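PDB 5JQC: Lmo1076 protein from Listeria monocytogenes serovar 1/2a, which is a putative secreted autolysin that probably acts as a cell-wall hydrolase, this part consisting of three GW (Gly-Trp) repeats of SH3-like type. Local coordinates for residues I112-T117 with A173-V178; K143-I148 with Y159-G164; K64-G69 with N83-W88. All blocks are in the same frame, centred on the assembly; numbering follows the deposited sequence.

Interaction 1: residues I112-T117 with A173-V178; sequences ITAGST and ARAFHV. With SO4 (sulfate ion), chain E.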
loop_
_atom_site.group_PDB
_atom_site.type_symbol
_atom_site.label_atom_id
_atom_site.label_comp_id
_atom_site.label_asym_id
_atom_site.label_seq_id
_atom_site.Cartn_x
_atom_site.Cartn_y
_atom_site.Cartn_z
ATOM N N ILE A 112 12.190 -1.334 7.155
ATOM C CA ILE A 112 12.041 0.022 6.641
ATOM C C ILE A 112 13.439 0.595 6.468
ATOM O O ILE A 112 14.132 0.844 7.454
ATOM C CB ILE A 112 11.202 0.887 7.579
ATOM C CG1 ILE A 112 9.779 0.339 7.651
ATOM C CG2 ILE A 112 11.242 2.329 7.100
ATOM C CD1 ILE A 112 8.924 0.997 8.686
ATOM N N THR A 113 13.868 0.787 5.225
ATOM C CA THR A 113 15.211 1.268 4.954
ATOM C C THR A 113 15.255 2.692 4.420
ATOM O O THR A 113 16.342 3.278 4.366
ATOM C CB THR A 113 15.923 0.337 3.967
ATOM O OG1 THR A 113 14.996 -0.105 2.968
ATOM C CG2 THR A 113 16.504 -0.855 4.696
ATOM N N ALA A 114 14.123 3.272 4.035
ATOM C CA ALA A 114 14.122 4.676 3.662
ATOM C C ALA A 114 12.899 5.373 4.232
ATOM O O ALA A 114 12.258 6.180 3.557
ATOM C CB ALA A 114 14.186 4.846 2.146
ATOM N N GLY A 115 12.545 5.063 5.484
ATOM C CA GLY A 115 11.457 5.783 6.127
ATOM C C GLY A 115 11.732 7.269 6.307
ATOM O O GLY A 115 10.799 8.077 6.347
ATOM N N SER A 116 13.003 7.655 6.411
ATOM C CA SER A 116 13.326 9.045 6.694
ATOM C C SER A 116 13.315 9.938 5.454
ATOM O O SER A 116 13.486 11.149 5.593
ATOM C CB SER A 116 14.680 9.139 7.397
ATOM O OG SER A 116 15.662 8.447 6.661
ATOM N N THR A 117 13.092 9.384 4.256
ATOM C CA THR A 117 13.014 10.158 3.023
ATOM C C THR A 117 11.658 9.993 2.344
ATOM O O THR A 117 11.559 10.162 1.130
ATOM C CB THR A 117 14.144 9.756 2.067
ATOM O OG1 THR A 117 13.956 8.398 1.635
ATOM C CG2 THR A 117 15.489 9.841 2.769
ATOM N N ALA A 173 6.263 1.921 -1.006
ATOM C CA ALA A 173 6.901 0.608 -1.049
ATOM C C ALA A 173 8.407 0.678 -1.284
ATOM O O ALA A 173 9.125 -0.257 -0.907
ATOM C CB ALA A 173 6.247 -0.225 -2.145
ATOM N N ARG A 174 8.892 1.744 -1.930
ATOM C CA ARG A 174 10.328 1.927 -2.139
ATOM C C ARG A 174 11.089 2.154 -0.844
ATOM O O ARG A 174 12.326 2.037 -0.841
ATOM C CB ARG A 174 10.587 3.097 -3.078
ATOM C CG ARG A 174 10.249 2.828 -4.508
ATOM C CD ARG A 174 10.321 4.126 -5.306
ATOM N NE ARG A 174 9.237 5.037 -4.937
ATOM C CZ ARG A 174 9.037 6.226 -5.506
ATOM N NH1 ARG A 174 9.871 6.647 -6.451
ATOM N NH2 ARG A 174 8.022 6.997 -5.119
ATOM N N ALA A 175 10.381 2.461 0.250
ATOM C CA ALA A 175 10.985 2.634 1.562
ATOM C C ALA A 175 11.286 1.316 2.270
ATOM O O ALA A 175 12.018 1.328 3.267
ATOM C CB ALA A 175 10.061 3.478 2.447
ATOM N N PHE A 176 10.738 0.190 1.802
ATOM C CA PHE A 176 10.888 -1.101 2.458
ATOM C C PHE A 176 11.881 -1.993 1.727
ATOM O O PHE A 176 11.949 -1.999 0.494
ATOM C CB PHE A 176 9.576 -1.865 2.520
ATOM C CG PHE A 176 8.482 -1.163 3.237
ATOM C CD1 PHE A 176 7.806 -0.119 2.634
ATOM C CD2 PHE A 176 8.060 -1.610 4.482
ATOM C CE1 PHE A 176 6.754 0.501 3.275
ATOM C CE2 PHE A 176 7.006 -0.998 5.132
ATOM C CZ PHE A 176 6.352 0.060 4.529
ATOM N N HIS A 177 12.610 -2.793 2.506
ATOM C CA HIS A 177 13.332 -3.962 2.013
ATOM C C HIS A 177 12.510 -5.178 2.423
ATOM O O HIS A 177 12.456 -5.525 3.608
ATOM C CB HIS A 177 14.738 -4.043 2.594
ATOM C CG HIS A 177 15.478 -5.283 2.198
ATOM N ND1 HIS A 177 16.344 -5.324 1.125
ATOM C CD2 HIS A 177 15.461 -6.539 2.712
ATOM C CE1 HIS A 177 16.844 -6.542 1.008
ATOM N NE2 HIS A 177 16.324 -7.298 1.957
ATOM N N VAL A 178 11.883 -5.836 1.454
ATOM C CA VAL A 178 11.001 -6.954 1.771
ATOM C C VAL A 178 11.812 -8.237 1.882
ATOM O O VAL A 178 12.620 -8.558 0.994
ATOM C CB VAL A 178 9.896 -7.096 0.718
ATOM C CG1 VAL A 178 8.877 -8.141 1.173
ATOM C CG2 VAL A 178 9.224 -5.744 0.473
HETATM S S SO4 E . 8.665 10.144 -6.951
HETATM O O1 SO4 E . 7.663 9.107 -7.134
HETATM O O2 SO4 E . 8.834 10.430 -5.517
HETATM O O3 SO4 E . 9.967 9.673 -7.471
HETATM O O4 SO4 E . 8.275 11.376 -7.648
#

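Interaction 2: residues K143-I148 with Y159-G164; sequences KDAKII and YQFQVG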
loop_
_atom_site.group_PDB
_atom_site.type_symbol
_atom_site.label_atom_id
_atom_site.label_comp_id
_atom_site.label_asym_id
_atom_site.label_seq_id
_atom_site.Cartn_x
_atom_site.Cartn_y
_atom_site.Cartn_z
ATOM N N LYS A 143 13.569 -0.201 11.189
ATOM C CA LYS A 143 12.756 -1.119 11.979
ATOM C C LYS A 143 12.137 -2.194 11.091
ATOM O O LYS A 143 11.892 -1.983 9.897
ATOM C CB LYS A 143 11.629 -0.392 12.724
ATOM C CG LYS A 143 12.089 0.616 13.764
ATOM C CD LYS A 143 11.094 0.726 14.926
ATOM C CE LYS A 143 11.736 1.432 16.130
ATOM N NZ LYS A 143 10.889 1.378 17.364
ATOM N N ASP A 144 11.856 -3.344 11.698
ATOM C CA ASP A 144 11.093 -4.379 11.015
ATOM C C ASP A 144 9.619 -4.021 10.985
ATOM O O ASP A 144 9.101 -3.345 11.877
ATOM C CB ASP A 144 11.275 -5.733 11.699
ATOM C CG ASP A 144 12.497 -6.457 11.203
ATOM O OD1 ASP A 144 13.241 -5.867 10.377
ATOM O OD2 ASP A 144 12.725 -7.595 11.651
ATOM N N ALA A 145 8.937 -4.491 9.948
ATOM C CA ALA A 145 7.542 -4.137 9.760
ATOM C C ALA A 145 6.827 -5.261 9.036
ATOM O O ALA A 145 7.437 -6.028 8.281
ATOM C CB ALA A 145 7.410 -2.818 8.988
ATOM N N LYS A 146 5.528 -5.360 9.290
ATOM C CA LYS A 146 4.660 -6.282 8.580
ATOM C C LYS A 146 3.835 -5.482 7.578
ATOM O O LYS A 146 3.176 -4.504 7.947
ATOM C CB LYS A 146 3.764 -7.046 9.553
ATOM C CG LYS A 146 2.978 -8.146 8.881
ATOM C CD LYS A 146 2.036 -8.851 9.846
ATOM C CE LYS A 146 1.206 -9.885 9.113
ATOM N NZ LYS A 146 0.069 -10.373 9.939
ATOM N N ILE A 147 3.883 -5.893 6.319
ATOM C CA ILE A 147 3.168 -5.224 5.241
ATOM C C ILE A 147 1.846 -5.953 5.032
ATOM O O ILE A 147 1.832 -7.147 4.711
ATOM C CB ILE A 147 4.017 -5.216 3.964
ATOM C CG1 ILE A 147 5.206 -4.254 4.133
ATOM C CG2 ILE A 147 3.148 -4.902 2.760
ATOM C CD1 ILE A 147 6.506 -4.740 3.488
ATOM N N ILE A 148 0.730 -5.246 5.222
ATOM C CA ILE A 148 -0.587 -5.882 5.256
ATOM C C ILE A 148 -1.502 -5.464 4.103
ATOM O O ILE A 148 -2.546 -6.110 3.896
ATOM C CB ILE A 148 -1.291 -5.616 6.600
ATOM C CG1 ILE A 148 -1.673 -4.140 6.691
ATOM C CG2 ILE A 148 -0.381 -6.015 7.755
ATOM C CD1 ILE A 148 -2.162 -3.715 8.047
ATOM N N TYR A 159 2.562 0.905 0.748
ATOM C CA TYR A 159 2.293 -0.224 1.640
ATOM C C TYR A 159 1.692 0.273 2.938
ATOM O O TYR A 159 2.210 1.221 3.539
ATOM C CB TYR A 159 3.568 -0.978 1.980
ATOM C CG TYR A 159 4.079 -1.842 0.893
ATOM C CD1 TYR A 159 3.249 -2.276 -0.125
ATOM C CD2 TYR A 159 5.401 -2.237 0.889
ATOM C CE1 TYR A 159 3.741 -3.083 -1.131
ATOM C CE2 TYR A 159 5.904 -3.039 -0.096
ATOM C CZ TYR A 159 5.074 -3.469 -1.103
ATOM O OH TYR A 159 5.589 -4.277 -2.094
ATOM N N GLN A 160 0.637 -0.385 3.391
ATOM C CA GLN A 160 0.182 -0.221 4.763
ATOM C C GLN A 160 0.951 -1.208 5.632
ATOM O O GLN A 160 1.112 -2.373 5.255
ATOM C CB GLN A 160 -1.325 -0.457 4.865
ATOM C CG GLN A 160 -1.886 -0.027 6.201
ATOM C CD GLN A 160 -3.345 -0.332 6.345
ATOM O OE1 GLN A 160 -3.835 -1.322 5.811
ATOM N NE2 GLN A 160 -4.061 0.527 7.062
ATOM N N PHE A 161 1.442 -0.751 6.778
ATOM C CA PHE A 161 2.428 -1.533 7.512
ATOM C C PHE A 161 2.252 -1.393 9.021
ATOM O O PHE A 161 1.715 -0.402 9.525
ATOM C CB PHE A 161 3.859 -1.126 7.143
ATOM C CG PHE A 161 4.255 0.224 7.690
ATOM C CD1 PHE A 161 3.812 1.384 7.092
ATOM C CD2 PHE A 161 5.042 0.326 8.817
ATOM C CE1 PHE A 161 4.147 2.609 7.605
ATOM C CE2 PHE A 161 5.380 1.541 9.329
ATOM C CZ PHE A 161 4.936 2.688 8.721
ATOM N N GLN A 162 2.763 -2.395 9.736
ATOM C CA GLN A 162 2.713 -2.456 11.192
ATOM C C GLN A 162 4.121 -2.568 11.755
ATOM O O GLN A 162 4.982 -3.239 11.171
ATOM C CB GLN A 162 1.889 -3.649 11.665
ATOM C CG GLN A 162 0.519 -3.719 11.031
ATOM C CD GLN A 162 -0.275 -4.920 11.521
ATOM O OE1 GLN A 162 0.181 -6.064 11.434
ATOM N NE2 GLN A 162 -1.474 -4.666 12.032
ATOM N N VAL A 163 4.344 -1.911 12.896
ATOM C CA VAL A 163 5.576 -2.030 13.678
ATOM C C VAL A 163 5.178 -2.361 15.117
ATOM O O VAL A 163 4.390 -1.631 15.735
ATOM C CB VAL A 163 6.436 -0.749 13.615
ATOM C CG1 VAL A 163 7.715 -0.889 14.439
ATOM C CG2 VAL A 163 6.791 -0.408 12.171
ATOM N N GLY A 164 5.710 -3.460 15.643
ATOM C CA GLY A 164 5.310 -3.921 16.964
ATOM C C GLY A 164 3.829 -4.220 17.106
ATOM O O GLY A 164 3.215 -3.825 18.103
#

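Interaction 3: residues K64-G69 with N83-W88; sequences KILKEG and NKVIGW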
loop_
_atom_site.group_PDB
_atom_site.type_symbol
_atom_site.label_atom_id
_atom_site.label_comp_id
_atom_site.label_asym_id
_atom_site.label_seq_id
_atom_site.Cartn_x
_atom_site.Cartn_y
_atom_site.Cartn_z
ATOM N N LYS A 64 -20.355 12.603 -0.489
ATOM C CA LYS A 64 -20.450 11.448 -1.364
ATOM C C LYS A 64 -21.250 11.851 -2.594
ATOM O O LYS A 64 -22.289 12.505 -2.470
ATOM C CB LYS A 64 -21.127 10.278 -0.641
ATOM C CG LYS A 64 -20.401 9.771 0.613
ATOM C CD LYS A 64 -19.534 8.552 0.303
ATOM C CE LYS A 64 -18.989 7.903 1.568
ATOM N NZ LYS A 64 -18.339 6.592 1.274
ATOM N N ILE A 65 -20.778 11.466 -3.772
ATOM C CA ILE A 65 -21.475 11.776 -5.012
ATOM C C ILE A 65 -22.162 10.506 -5.473
ATOM O O ILE A 65 -21.503 9.484 -5.702
ATOM C CB ILE A 65 -20.525 12.319 -6.088
ATOM C CG1 ILE A 65 -19.761 13.534 -5.562
ATOM C CG2 ILE A 65 -21.304 12.695 -7.339
ATOM C CD1 ILE A 65 -20.646 14.715 -5.206
ATOM N N LEU A 66 -23.485 10.583 -5.629
ATOM C CA LEU A 66 -24.338 9.437 -5.912
ATOM C C LEU A 66 -24.801 9.364 -7.361
ATOM O O LEU A 66 -24.919 8.268 -7.918
ATOM C CB LEU A 66 -25.568 9.468 -4.997
ATOM C CG LEU A 66 -25.442 9.091 -3.517
ATOM C CD1 LEU A 66 -24.720 10.156 -2.716
ATOM C CD2 LEU A 66 -26.842 8.860 -2.965
ATOM N N LYS A 67 -25.101 10.499 -7.982
ATOM C CA LYS A 67 -25.608 10.507 -9.345
ATOM C C LYS A 67 -25.048 11.725 -10.055
ATOM O O LYS A 67 -24.670 12.711 -9.419
ATOM C CB LYS A 67 -27.141 10.573 -9.422
ATOM C CG LYS A 67 -27.931 9.533 -8.639
ATOM C CD LYS A 67 -29.433 9.771 -8.856
ATOM C CE LYS A 67 -30.281 8.883 -7.941
ATOM N NZ LYS A 67 -30.076 7.441 -8.231
ATOM N N GLU A 68 -25.009 11.650 -11.384
ATOM C CA GLU A 68 -24.700 12.809 -12.215
ATOM C C GLU A 68 -25.725 12.873 -13.327
ATOM O O GLU A 68 -26.171 11.837 -13.819
ATOM C CB GLU A 68 -23.301 12.745 -12.829
ATOM C CG GLU A 68 -22.205 12.376 -11.852
ATOM C CD GLU A 68 -20.822 12.722 -12.384
ATOM O OE1 GLU A 68 -20.744 13.129 -13.568
ATOM O OE2 GLU A 68 -19.828 12.585 -11.621
ATOM N N GLY A 69 -26.077 14.090 -13.734
ATOM C CA GLY A 69 -27.002 14.313 -14.833
ATOM C C GLY A 69 -26.641 15.577 -15.591
ATOM O O GLY A 69 -26.181 16.558 -14.992
ATOM N N ASN A 83 -24.016 10.850 4.660
ATOM C CA ASN A 83 -24.986 9.903 4.113
ATOM C C ASN A 83 -26.421 10.431 4.157
ATOM O O ASN A 83 -27.371 9.663 3.968
ATOM C CB ASN A 83 -24.882 8.536 4.810
ATOM C CG ASN A 83 -23.497 7.910 4.658
ATOM O OD1 ASN A 83 -23.157 7.375 3.598
ATOM N ND2 ASN A 83 -22.689 7.987 5.713
ATOM N N LYS A 84 -26.601 11.733 4.391
ATOM C CA LYS A 84 -27.890 12.411 4.262
ATOM C C LYS A 84 -27.880 13.178 2.943
ATOM O O LYS A 84 -27.159 14.175 2.823
ATOM C CB LYS A 84 -28.124 13.360 5.439
ATOM N N VAL A 85 -28.658 12.715 1.948
ATOM C CA VAL A 85 -28.665 13.413 0.658
ATOM C C VAL A 85 -29.089 14.857 0.871
ATOM O O VAL A 85 -30.019 15.156 1.631
ATOM C CB VAL A 85 -29.564 12.727 -0.393
ATOM C CG1 VAL A 85 -29.032 11.349 -0.778
ATOM C CG2 VAL A 85 -31.033 12.687 0.034
ATOM N N ILE A 86 -28.377 15.766 0.222
ATOM C CA ILE A 86 -28.680 17.180 0.298
ATOM C C ILE A 86 -29.455 17.645 -0.920
ATOM O O ILE A 86 -30.441 18.371 -0.800
ATOM C CB ILE A 86 -27.376 17.987 0.475
ATOM C CG1 ILE A 86 -26.603 17.467 1.692
ATOM C CG2 ILE A 86 -27.686 19.454 0.590
ATOM C CD1 ILE A 86 -27.441 17.319 2.952
ATOM N N GLY A 87 -29.030 17.219 -2.099
ATOM C CA GLY A 87 -29.684 17.621 -3.336
ATOM C C GLY A 87 -28.716 17.495 -4.502
ATOM O O GLY A 87 -27.818 16.651 -4.490
ATOM N N TRP A 88 -28.919 18.360 -5.492
ATOM C CA TRP A 88 -28.090 18.411 -6.687
ATOM C C TRP A 88 -27.403 19.759 -6.792
ATOM O O TRP A 88 -28.001 20.794 -6.491
ATOM C CB TRP A 88 -28.905 18.201 -7.943
ATOM C CG TRP A 88 -29.587 16.927 -7.968
ATOM C CD1 TRP A 88 -30.619 16.532 -7.174
ATOM C CD2 TRP A 88 -29.315 15.842 -8.852
ATOM N NE1 TRP A 88 -31.007 15.261 -7.509
ATOM C CE2 TRP A 88 -30.223 14.815 -8.540
ATOM C CE3 TRP A 88 -28.388 15.638 -9.879
ATOM C CZ2 TRP A 88 -30.233 13.596 -9.219
ATOM C CZ3 TRP A 88 -28.402 14.430 -10.557
ATOM C CH2 TRP A 88 -29.322 13.425 -10.226
#

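Interaction 1: residues I112-T117 with A173-V178
The carbonyl oxygen of A175 is gripped by two successive backbone amides. T113 N lies 2.7 Å from A175 O, nearly along the C=O axis, while A114 N approaches the same A175 O at 3.0 Å from a more tilted direction, with a C=O...N angle of 129°. T113 and A114 are each deposited in two conformers, and the distances hold for one. The T113 hydroxyl, placed between the backbone N and the carbonyl carbon (chi1 39°), bonds a glycerol molecule; its bond to A175 O is doubtful.

Next to these bonds, on the core side, I112 and F176 form an antiparallel non-hydrogen-bonded pair whose side chains run side by side in the same direction. I112 CG1 meets the F176 ring obliquely, 4.0 Å from CE2, and Y159 and F161 pack edge-to-face with that ring. Just past strand 103-112, the backbone of A114 meets the A175 methyl, A175 CB lying 3.7 Å from A114 O. The guanidinium edge of R174 faces a sulfate, probably from the crystallisation liquor, with NH2 2.9 Å from sulfate O1 and salt-bridged to D172. A short 3-10 turn, A173-A175, leading into a last strand that pairs with the first is characteristic of the SH3-like barrel, here the middle GW domain.

Interaction 2: residues K143-I148 with Y159-G164
I147 and Y159 form the apolar centre of this contact: the methyl I147 CG2 lies over one face of the Y159 ring, 3.9 Å from its centroid and 19° off the normal, a CH-pi contact. The first torsion of I147 (chi1 -71°) sets CG2 anti to the backbone N, over the ring. I147 CD1 also touches the ring, 3.8 Å from Y159 CD2. Further along the same side, A145 CB sits 3.9 Å from F161 CD2 and also touches V163 CG2.

Between these side chains and the outer surface runs the backbone of a beta hairpin, strands 144-153 and 156-163, within the SH3-like GW domain. K146 and Q162 make the hydrogen-bonded pair, K146 N to Q162 O and Q162 N to K146 O, the latter at 2.8 Å, and I148 N bonds to Q160 O at 2.9 Å.

On the other side, I148 lies between two glutamines. Its side chain crosses Q160 obliquely, with CG1 and CD1 each 3.7 Å from Q160 OE1, and crosses Q162 at about a right angle, CG2 nearest Q162 OE1. The extended K146 runs beside Q162, its CD 3.7 Å from Q162 OE1, while Q162 NE2 turns to T167 on the next strand.

Interaction 3: residues K64-G69 with N83-W88
K67 and W88 make the close part of this contact. The aliphatic run of the lysine meets the six-membered end of the indole obliquely: K67 CB is 3.7 Å from W88 CH2, and K67 CD is 3.9 Å from W88 CZ2. Beyond the indole, a bend at the last torsion of K67 (chi4 -63°) turns NZ, which hydrogen-bonds to N22 on strand 19-29. The leading edge of the tryptophan reaches the backbone as well, since G69 N lies near the ring plane, 4.0 Å from W88 CZ3. Between K67 and G69 in the chain, E68 points away from the 83-88 segment; its carboxylate forms a salt bridge with K91 and a hydrogen bond with Y96.

Toward the solvent side the side chains meet sparsely. Here a single methyl-to-methyl touch remains, L66 CD2 to V85 CG1 at 4.0 Å, the two side chains crossing at about a right angle on a partly exposed to exposed margin. The strand axes stay 9.2 Å apart at their closest and are inclined at 62°, so they are not hydrogen-bonded neighbours; strand 74-81 separates them in the sheet. Beside W88, G87 has a positive phi of 157°. G87 and W88 form the Gly-Trp dipeptide that names the GW domain, and the packing of this tryptophan onto strand 62-71, two places away in the sheet, reflects the strongly curled sheet of an SH3-like barrel.

The three contacts belong to two of the three GW domains strung along the chain. Interaction 3 comes first and lies in the first of the three GW domains in this chain, some 40 Å from interaction 1 and 37 Å from interaction 2, centre to centre; its nearest atoms stay about 25 Å and 17 Å from them. Interactions 1 and 2 share the middle domain and one antiparallel sheet, with centres 11 Å apart. Segments 143-148 and 159-164 fall in sequence between 112-117 and 173-178: the outer pair joins the turn after the first strand to the last strand of the sheet. I112 N to K143 O and F176 against I147 connect the two directly, whereas each domain folds around its own core.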